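Local structure of porin (Acinetobacter baumannii AB307-0294, 5DL7) at residues D238-L243 / L273-H278; E325-N330 / G340-T345. The protein probably acts as an outer membrane porin of the OprD family, a beta-barrel through which small molecules, possibly including vanillate, cross the outer membrane. All blocks are in the same frame, centred on the assembly; numbering follows the deposited sequence.

Interaction 1 of 2, residues D238-L243 / L273-H278. With C8E ((hydroxyethyloxy)tri(ethyloxy)octane), chain F; C8E ((hydroxyethyloxy)tri(ethyloxy)octane), chain H; C8E ((hydroxyethyloxy)tri(ethyloxy)octane), chain I.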
loop_
_atom_site.group_PDB
_atom_site.type_symbol
_atom_site.label_atom_id
_atom_site.label_comp_id
_atom_site.label_asym_id
_atom_site.label_seq_id
_atom_site.Cartn_x
_atom_site.Cartn_y
_atom_site.Cartn_z
ATOM N N ASP A 238 1.561 -28.529 -16.963
ATOM C CA ASP A 238 2.328 -27.653 -17.871
ATOM C C ASP A 238 1.636 -26.396 -18.216
ATOM O O ASP A 238 2.268 -25.426 -18.513
ATOM C CB ASP A 238 2.646 -28.433 -19.186
ATOM C CG ASP A 238 3.929 -29.230 -19.061
ATOM O OD1 ASP A 238 4.738 -28.871 -18.157
ATOM O OD2 ASP A 238 4.163 -30.163 -19.863
ATOM N N GLN A 239 0.326 -26.370 -18.054
ATOM C CA GLN A 239 -0.414 -25.200 -18.424
ATOM C C GLN A 239 -1.208 -24.504 -17.276
ATOM O O GLN A 239 -1.600 -23.422 -17.492
ATOM C CB GLN A 239 -1.452 -25.657 -19.410
ATOM C CG GLN A 239 -0.822 -26.323 -20.585
ATOM C CD GLN A 239 -1.861 -26.770 -21.487
ATOM O OE1 GLN A 239 -2.886 -27.304 -21.094
ATOM N NE2 GLN A 239 -1.610 -26.589 -22.720
ATOM N N LEU A 240 -1.400 -25.100 -16.084
ATOM C CA LEU A 240 -2.236 -24.525 -15.080
ATOM C C LEU A 240 -1.412 -24.285 -13.826
ATOM O O LEU A 240 -0.678 -25.165 -13.413
ATOM C CB LEU A 240 -3.337 -25.557 -14.840
ATOM C CG LEU A 240 -4.391 -25.239 -13.806
ATOM C CD1 LEU A 240 -5.128 -24.010 -14.355
ATOM C CD2 LEU A 240 -5.373 -26.383 -13.521
ATOM N N ASN A 241 -1.478 -23.050 -13.289
ATOM C CA ASN A 241 -0.755 -22.687 -12.093
ATOM C C ASN A 241 -1.778 -22.346 -11.010
ATOM O O ASN A 241 -2.915 -21.819 -11.286
ATOM C CB ASN A 241 0.151 -21.490 -12.331
ATOM C CG ASN A 241 1.152 -21.720 -13.426
ATOM O OD1 ASN A 241 1.823 -22.702 -13.357
ATOM N ND2 ASN A 241 1.019 -21.037 -14.548
ATOM N N PHE A 242 -1.455 -22.738 -9.774
ATOM C CA PHE A 242 -2.302 -22.462 -8.580
ATOM C C PHE A 242 -1.617 -21.407 -7.754
ATOM O O PHE A 242 -0.471 -21.533 -7.377
ATOM C CB PHE A 242 -2.434 -23.700 -7.772
ATOM C CG PHE A 242 -2.983 -23.434 -6.373
ATOM C CD1 PHE A 242 -4.219 -22.904 -6.220
ATOM C CD2 PHE A 242 -2.227 -23.716 -5.264
ATOM C CE1 PHE A 242 -4.745 -22.549 -4.922
ATOM C CE2 PHE A 242 -2.732 -23.425 -3.974
ATOM C CZ PHE A 242 -3.992 -22.820 -3.823
ATOM N N LEU A 243 -2.240 -20.253 -7.638
ATOM C CA LEU A 243 -1.661 -19.094 -6.990
ATOM C C LEU A 243 -2.282 -18.970 -5.569
ATOM O O LEU A 243 -3.517 -19.175 -5.364
ATOM C CB LEU A 243 -1.922 -17.825 -7.765
ATOM C CG LEU A 243 -1.647 -17.690 -9.262
ATOM C CD1 LEU A 243 -1.490 -16.278 -9.714
ATOM C CD2 LEU A 243 -0.566 -18.493 -9.732
ATOM N N LEU A 273 -6.533 -19.689 -9.987
ATOM C CA LEU A 273 -6.057 -20.548 -11.074
ATOM C C LEU A 273 -5.683 -19.652 -12.238
ATOM O O LEU A 273 -6.556 -18.896 -12.762
ATOM C CB LEU A 273 -7.195 -21.492 -11.449
ATOM C CG LEU A 273 -7.504 -22.524 -10.290
ATOM C CD1 LEU A 273 -8.589 -23.495 -10.712
ATOM C CD2 LEU A 273 -6.256 -23.435 -10.173
ATOM N N ASN A 274 -4.495 -19.889 -12.812
ATOM C CA ASN A 274 -3.914 -19.258 -13.994
ATOM C C ASN A 274 -3.765 -20.209 -15.108
ATOM O O ASN A 274 -3.133 -21.265 -14.936
ATOM C CB ASN A 274 -2.604 -18.622 -13.580
ATOM C CG ASN A 274 -1.854 -18.016 -14.748
ATOM O OD1 ASN A 274 -1.064 -18.709 -15.362
ATOM N ND2 ASN A 274 -2.148 -16.786 -15.161
ATOM N N TYR A 275 -4.348 -19.895 -16.283
ATOM C CA TYR A 275 -4.423 -20.787 -17.437
ATOM C C TYR A 275 -4.414 -19.865 -18.681
ATOM O O TYR A 275 -5.279 -18.997 -18.833
ATOM C CB TYR A 275 -5.726 -21.627 -17.427
ATOM C CG TYR A 275 -5.847 -22.523 -18.548
ATOM C CD1 TYR A 275 -5.065 -23.707 -18.618
ATOM C CD2 TYR A 275 -6.661 -22.207 -19.580
ATOM C CE1 TYR A 275 -5.202 -24.564 -19.712
ATOM C CE2 TYR A 275 -6.784 -23.034 -20.646
ATOM C CZ TYR A 275 -6.022 -24.193 -20.698
ATOM O OH TYR A 275 -6.185 -24.901 -21.797
ATOM N N GLN A 276 -3.426 -20.007 -19.548
ATOM C CA GLN A 276 -3.381 -19.339 -20.850
ATOM C C GLN A 276 -3.661 -17.751 -20.659
ATOM O O GLN A 276 -4.433 -17.112 -21.437
ATOM C CB GLN A 276 -4.427 -19.909 -21.761
ATOM C CG GLN A 276 -4.132 -21.333 -22.158
ATOM C CD GLN A 276 -4.882 -21.803 -23.334
ATOM O OE1 GLN A 276 -5.668 -21.087 -23.916
ATOM N NE2 GLN A 276 -4.617 -23.055 -23.745
ATOM N N ASN A 277 -2.999 -17.195 -19.717
ATOM C CA ASN A 277 -2.918 -15.729 -19.422
ATOM C C ASN A 277 -4.202 -15.198 -18.783
ATOM O O ASN A 277 -4.252 -14.068 -18.394
ATOM C CB ASN A 277 -2.654 -15.074 -20.749
ATOM C CG ASN A 277 -1.204 -15.328 -21.193
ATOM O OD1 ASN A 277 -0.354 -15.316 -20.367
ATOM N ND2 ASN A 277 -0.989 -15.240 -22.361
ATOM N N HIS A 278 -5.126 -16.113 -18.497
ATOM C CA HIS A 278 -6.240 -15.862 -17.598
ATOM C C HIS A 278 -5.926 -16.203 -16.157
ATOM O O HIS A 278 -5.333 -17.239 -15.950
ATOM C CB HIS A 278 -7.559 -16.645 -17.948
ATOM C CG HIS A 278 -7.990 -16.528 -19.348
ATOM N ND1 HIS A 278 -8.812 -15.528 -19.798
ATOM C CD2 HIS A 278 -7.696 -17.287 -20.447
ATOM C CE1 HIS A 278 -8.994 -15.660 -21.093
ATOM N NE2 HIS A 278 -8.309 -16.711 -21.539
HETATM C C1 C8E F . -8.491 -2.831 -26.209
HETATM C C2 C8E F . -9.114 -3.992 -25.434
HETATM C C3 C8E F . -9.517 -3.662 -23.974
HETATM C C4 C8E F . -10.241 -4.888 -23.402
HETATM C C5 C8E F . -10.721 -4.819 -21.973
HETATM C C6 C8E F . -11.743 -5.832 -21.592
HETATM C C7 C8E F . -11.117 -7.147 -21.445
HETATM C C8 C8E F . -12.079 -8.077 -20.925
HETATM O O9 C8E F . -11.043 -9.009 -21.112
HETATM C C10 C8E F . -10.891 -10.416 -21.103
HETATM C C11 C8E F . -10.268 -10.573 -22.433
HETATM O O12 C8E F . -9.793 -11.868 -22.882
HETATM C C13 C8E F . -10.551 -12.583 -23.935
HETATM C C14 C8E F . -9.678 -13.537 -24.763
HETATM O O15 C8E F . -10.035 -14.966 -24.706
HETATM C C16 C8E F . -8.984 -15.855 -25.153
HETATM C C17 C8E F . -9.271 -17.350 -24.843
HETATM O O18 C8E F . -8.521 -18.131 -23.876
HETATM C C19 C8E F . -7.073 -18.265 -24.054
HETATM C C20 C8E F . -6.391 -16.906 -24.344
HETATM O O21 C8E F . -5.072 -16.567 -23.912
HETATM C C1 C8E H . -16.259 -8.843 -11.099
HETATM C C2 C8E H . -15.619 -10.156 -10.964
HETATM C C3 C8E H . -15.934 -10.971 -12.160
HETATM C C4 C8E H . -15.596 -12.402 -11.904
HETATM C C5 C8E H . -15.467 -13.310 -13.071
HETATM C C6 C8E H . -15.908 -14.757 -12.962
HETATM C C7 C8E H . -15.058 -15.693 -13.835
HETATM C C8 C8E H . -15.600 -17.094 -14.253
HETATM O O9 C8E H . -14.570 -17.663 -15.113
HETATM C C10 C8E H . -14.719 -18.900 -15.825
HETATM C C11 C8E H . -13.914 -18.860 -17.145
HETATM O O12 C8E H . -12.667 -18.109 -17.036
HETATM C C13 C8E H . -11.796 -18.118 -18.183
HETATM C C14 C8E H . -11.064 -19.456 -18.326
HETATM O O15 C8E H . -10.235 -19.445 -19.480
HETATM C C16 C8E H . -10.441 -20.550 -20.417
HETATM C C1 C8E I . -19.740 -20.367 -17.286
HETATM C C2 C8E I . -19.000 -19.169 -16.745
HETATM C C3 C8E I . -19.832 -17.919 -17.000
HETATM C C4 C8E I . -19.298 -16.707 -16.252
HETATM C C5 C8E I . -18.769 -15.673 -17.229
HETATM C C6 C8E I . -17.787 -14.685 -16.761
HETATM C C7 C8E I . -16.687 -14.493 -17.744
HETATM C C8 C8E I . -15.644 -13.513 -17.229
HETATM O O9 C8E I . -14.402 -14.059 -17.725
HETATM C C10 C8E I . -14.268 -13.733 -19.101
HETATM C C11 C8E I . -13.284 -14.640 -19.695
HETATM O O12 C8E I . -13.085 -14.589 -21.149
HETATM C C13 C8E I . -12.509 -15.965 -21.338
HETATM C C14 C8E I . -11.979 -16.523 -22.660
HETATM O O15 C8E I . -12.181 -18.020 -22.744
#
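Asn241 and Asn274 face each other as an antiparallel hydrogen-bonded pair: Asn241 N reaches Asn274 O at 2.9 Å, and Asn274 N returns a bond of the same length to Asn241 O. Their side chains add a third bond, Asn241 ND2 to Asn274 OD1 at 3.2 Å. The two amides lie side by side, pointing the same way, with planes 20° apart; OD1 is near the amide plane of Asn241, whereas ND2 sits out of the plane of the acceptor amide. Asn274 CG is anti to its backbone N (chi1 176°) and Asn241 CG beside its own N (chi1 -58°), setting the amides alongside. On the opposite face of the sheet, Leu240 CD1 lies 3.9 Å from Tyr275 CB, the two side chains crossing at about a right angle, and Leu273 CD2 comes to the edge of the Phe242 ring. Strands 240-253 and 263-275 form a beta hairpin of the porin barrel, joined here near their open end. Gln239 runs alongside Tyr275, its amide almost perpendicular to the ring and Gln239 OE1 3.8 Å from Tyr275 CE1. The other end of the Asn274 amide, ND2, is hydrogen-bonded to Thr279 OG1. Beyond the pairing, a type I' turn from Tyr275 to His278 reverses the chain. Detergent covers this turn: His278 NE2 donates to O18 of the chain F C8E at 2.7 Å, and O21 of the same molecule donates to Gln276 O at 2.6 Å. O15 of the chain H C8E lies over one face of the imidazole, whose ND1 is bonded to Tyr324 OH.

Interaction 2 of 2, residues E325-N330 / G340-T345. With C8E ((hydroxyethyloxy)tri(ethyloxy)octane), chain F; C8E ((hydroxyethyloxy)tri(ethyloxy)octane), chain H.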
loop_
_atom_site.group_PDB
_atom_site.type_symbol
_atom_site.label_atom_id
_atom_site.label_comp_id
_atom_site.label_asym_id
_atom_site.label_seq_id
_atom_site.Cartn_x
_atom_site.Cartn_y
_atom_site.Cartn_z
ATOM N N GLU A 325 -8.630 -11.677 -14.142
ATOM C CA GLU A 325 -7.609 -10.915 -14.857
ATOM C C GLU A 325 -7.170 -11.642 -16.155
ATOM O O GLU A 325 -7.134 -12.844 -16.202
ATOM C CB GLU A 325 -6.308 -10.503 -14.027
ATOM C CG GLU A 325 -5.779 -11.516 -13.287
ATOM C CD GLU A 325 -5.224 -11.017 -11.844
ATOM O OE1 GLU A 325 -4.445 -10.008 -11.841
ATOM O OE2 GLU A 325 -5.435 -11.838 -10.866
ATOM N N TYR A 326 -6.764 -10.784 -17.038
ATOM C CA TYR A 326 -6.147 -11.257 -18.344
ATOM C C TYR A 326 -4.951 -10.420 -18.664
ATOM O O TYR A 326 -4.903 -9.163 -18.541
ATOM C CB TYR A 326 -7.212 -11.179 -19.498
ATOM C CG TYR A 326 -6.683 -11.887 -20.730
ATOM C CD1 TYR A 326 -6.654 -13.280 -20.733
ATOM C CD2 TYR A 326 -6.317 -11.192 -21.850
ATOM C CE1 TYR A 326 -6.170 -13.948 -21.863
ATOM C CE2 TYR A 326 -5.890 -11.835 -23.025
ATOM C CZ TYR A 326 -5.795 -13.223 -22.966
ATOM O OH TYR A 326 -5.381 -14.008 -24.066
ATOM N N ASP A 327 -3.893 -11.138 -19.012
ATOM C CA ASP A 327 -2.696 -10.528 -19.582
ATOM C C ASP A 327 -2.694 -10.745 -21.091
ATOM O O ASP A 327 -2.687 -11.842 -21.609
ATOM C CB ASP A 327 -1.481 -11.176 -18.939
ATOM C CG ASP A 327 -0.185 -10.689 -19.482
ATOM O OD1 ASP A 327 0.026 -10.037 -20.531
ATOM O OD2 ASP A 327 0.785 -11.051 -18.706
ATOM N N PHE A 328 -2.682 -9.633 -21.760
ATOM C CA PHE A 328 -2.827 -9.608 -23.221
ATOM C C PHE A 328 -1.517 -9.778 -24.041
ATOM O O PHE A 328 -1.457 -9.514 -25.276
ATOM C CB PHE A 328 -3.469 -8.275 -23.664
ATOM C CG PHE A 328 -4.901 -8.089 -23.386
ATOM C CD1 PHE A 328 -5.311 -7.602 -22.155
ATOM C CD2 PHE A 328 -5.905 -8.526 -24.285
ATOM C CE1 PHE A 328 -6.641 -7.414 -21.880
ATOM C CE2 PHE A 328 -7.307 -8.302 -23.939
ATOM C CZ PHE A 328 -7.639 -7.746 -22.781
ATOM N N LYS A 329 -0.494 -10.361 -23.424
ATOM C CA LYS A 329 0.833 -10.537 -24.028
ATOM C C LYS A 329 0.783 -11.226 -25.351
ATOM O O LYS A 329 1.591 -10.870 -26.235
ATOM C CB LYS A 329 1.680 -11.281 -22.959
ATOM C CG LYS A 329 3.115 -11.608 -23.472
ATOM C CD LYS A 329 4.148 -11.850 -22.334
ATOM C CE LYS A 329 3.472 -12.525 -21.129
ATOM N NZ LYS A 329 2.707 -13.743 -21.608
ATOM N N ASN A 330 -0.147 -12.148 -25.564
ATOM C CA ASN A 330 -0.217 -12.916 -26.795
ATOM C C ASN A 330 -1.378 -12.578 -27.638
ATOM O O ASN A 330 -1.677 -13.297 -28.625
ATOM C CB ASN A 330 -0.309 -14.399 -26.517
ATOM C CG ASN A 330 0.922 -14.931 -25.841
ATOM O OD1 ASN A 330 2.074 -14.651 -26.227
ATOM N ND2 ASN A 330 0.713 -15.689 -24.811
ATOM N N GLY A 340 1.601 -5.726 -23.274
ATOM C CA GLY A 340 1.676 -4.680 -22.241
ATOM C C GLY A 340 0.338 -4.222 -21.740
ATOM O O GLY A 340 0.257 -3.592 -20.719
ATOM N N LEU A 341 -0.782 -4.780 -22.356
ATOM C CA LEU A 341 -2.151 -4.559 -21.770
ATOM C C LEU A 341 -2.491 -5.623 -20.795
ATOM O O LEU A 341 -2.169 -6.788 -20.987
ATOM C CB LEU A 341 -3.195 -4.547 -22.939
ATOM C CG LEU A 341 -4.603 -4.097 -22.540
ATOM C CD1 LEU A 341 -4.554 -2.578 -22.279
ATOM C CD2 LEU A 341 -5.509 -4.330 -23.783
ATOM N N ARG A 342 -3.126 -5.201 -19.700
ATOM C CA ARG A 342 -3.654 -6.018 -18.612
ATOM C C ARG A 342 -5.022 -5.485 -18.190
ATOM O O ARG A 342 -5.219 -4.261 -18.169
ATOM C CB ARG A 342 -2.779 -6.046 -17.345
ATOM C CG ARG A 342 -1.485 -6.793 -17.601
ATOM C CD ARG A 342 -0.587 -6.840 -16.323
ATOM N NE ARG A 342 0.404 -7.897 -16.646
ATOM C CZ ARG A 342 1.125 -8.445 -15.740
ATOM N NH1 ARG A 342 1.965 -9.438 -16.071
ATOM N NH2 ARG A 342 1.061 -7.909 -14.512
ATOM N N PHE A 343 -5.927 -6.396 -17.977
ATOM C CA PHE A 343 -7.273 -6.089 -17.471
ATOM C C PHE A 343 -7.483 -6.870 -16.204
ATOM O O PHE A 343 -7.157 -8.028 -16.106
ATOM C CB PHE A 343 -8.334 -6.487 -18.515
ATOM C CG PHE A 343 -9.737 -6.416 -18.009
ATOM C CD1 PHE A 343 -10.365 -5.191 -17.895
ATOM C CD2 PHE A 343 -10.404 -7.524 -17.659
ATOM C CE1 PHE A 343 -11.702 -5.072 -17.433
ATOM C CE2 PHE A 343 -11.724 -7.418 -17.228
ATOM C CZ PHE A 343 -12.338 -6.196 -17.124
ATOM N N MET A 344 -8.133 -6.220 -15.218
ATOM C CA MET A 344 -8.624 -6.847 -14.028
ATOM C C MET A 344 -9.986 -6.252 -13.705
ATOM O O MET A 344 -10.249 -5.121 -13.800
ATOM C CB MET A 344 -7.666 -6.750 -12.785
ATOM C CG MET A 344 -8.002 -7.597 -11.617
ATOM S SD MET A 344 -9.021 -6.532 -10.559
ATOM C CE MET A 344 -7.795 -5.206 -9.796
ATOM N N THR A 345 -10.779 -7.113 -13.200
ATOM C CA THR A 345 -12.074 -6.763 -12.457
ATOM C C THR A 345 -12.238 -7.665 -11.249
ATOM O O THR A 345 -11.870 -8.794 -11.224
ATOM C CB THR A 345 -13.352 -6.817 -13.364
ATOM O OG1 THR A 345 -14.546 -6.385 -12.736
ATOM C CG2 THR A 345 -13.614 -8.228 -13.960
HETATM C C1 C8E F . -8.491 -2.831 -26.209
HETATM C C2 C8E F . -9.114 -3.992 -25.434
HETATM C C3 C8E F . -9.517 -3.662 -23.974
HETATM C C4 C8E F . -10.241 -4.888 -23.402
HETATM C C5 C8E F . -10.721 -4.819 -21.973
HETATM C C6 C8E F . -11.743 -5.832 -21.592
HETATM C C7 C8E F . -11.117 -7.147 -21.445
HETATM C C8 C8E F . -12.079 -8.077 -20.925
HETATM O O9 C8E F . -11.043 -9.009 -21.112
HETATM C C10 C8E F . -10.891 -10.416 -21.103
HETATM C C11 C8E F . -10.268 -10.573 -22.433
HETATM O O12 C8E F . -9.793 -11.868 -22.882
HETATM C C13 C8E F . -10.551 -12.583 -23.935
HETATM C C14 C8E F . -9.678 -13.537 -24.763
HETATM O O15 C8E F . -10.035 -14.966 -24.706
HETATM C C16 C8E F . -8.984 -15.855 -25.153
HETATM C C17 C8E F . -9.271 -17.350 -24.843
HETATM O O18 C8E F . -8.521 -18.131 -23.876
HETATM C C19 C8E F . -7.073 -18.265 -24.054
HETATM C C20 C8E F . -6.391 -16.906 -24.344
HETATM O O21 C8E F . -5.072 -16.567 -23.912
HETATM C C1 C8E H . -16.259 -8.843 -11.099
HETATM C C2 C8E H . -15.619 -10.156 -10.964
HETATM C C3 C8E H . -15.934 -10.971 -12.160
HETATM C C4 C8E H . -15.596 -12.402 -11.904
HETATM C C5 C8E H . -15.467 -13.310 -13.071
HETATM C C6 C8E H . -15.908 -14.757 -12.962
HETATM C C7 C8E H . -15.058 -15.693 -13.835
HETATM C C8 C8E H . -15.600 -17.094 -14.253
HETATM O O9 C8E H . -14.570 -17.663 -15.113
HETATM C C10 C8E H . -14.719 -18.900 -15.825
HETATM C C11 C8E H . -13.914 -18.860 -17.145
HETATM O O12 C8E H . -12.667 -18.109 -17.036
HETATM C C13 C8E H . -11.796 -18.118 -18.183
HETATM C C14 C8E H . -11.064 -19.456 -18.326
HETATM O O15 C8E H . -10.235 -19.445 -19.480
HETATM C C16 C8E H . -10.441 -20.550 -20.417
HETATM O O HOH W 1 0.395 -7.638 -21.382
#
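Tyr326 and Phe343 form an antiparallel hydrogen-bonded pair, Tyr326 N meeting Phe343 O at 2.9 Å and Phe343 N meeting Tyr326 O at 3.0 Å. A further bond, Phe328 N to Leu341 O at 3.0 Å, extends the pairing. Leu341 O also accepts from a water, which donates to Asp327 OD1 at 2.6 Å and accepts from Gly340 N. Asp327 OD1 accepts a second hydrogen bond, from Lys329 N, which lies above the carboxylate plane; this makes an Asx turn. Its other oxygen, OD2, forms a salt bridge with Arg342 NH1 at 3.3 Å, a weak, bent bond to the guanidinium edge. Glu325 OE2 is engaged by Arg323.

The Phe328 ring is sandwiched: Leu341 CD2 makes a CH-pi contact 3.8 Å from the centroid, and Tyr326 CD2 covers the opposite face. Phe343 CB meets the ring's edge. The chain F C8E lies against this aromatic surface, its C8 over Phe343, O12 over Tyr326 and O21 2.6 Å from Tyr326 OH. Glu325, Asp327, Arg342 and Met344 lie on one face of the sheet and the aromatic Tyr326 and Phe343 on the other, where the detergent lies, consistent with the lipid-facing wall of an outer membrane beta-barrel.

How the interactions relate
From the N terminus, segment 238-243 leads into strand 240-253; the chain then turns and returns along strand 263-275, so that interaction 1 closes a hairpin. The tight turn at 275-278 leads into strand 278-288, and the chain comes back as strand 318-327. Interaction 2 joins the end of that strand to the start of strand 341-353, closing the shorter loop 331-339. The two contacts follow in series, neither enclosing nor crossing the other. Strand 278-288 separates them in the barrel wall, and the turn of interaction 1 reaches the neighbouring strand 318-327 directly: Asn277 O probably accepts from Asp327 N at 3.0 Å, and His278 packs against Tyr326. The chain F and H detergents touch both.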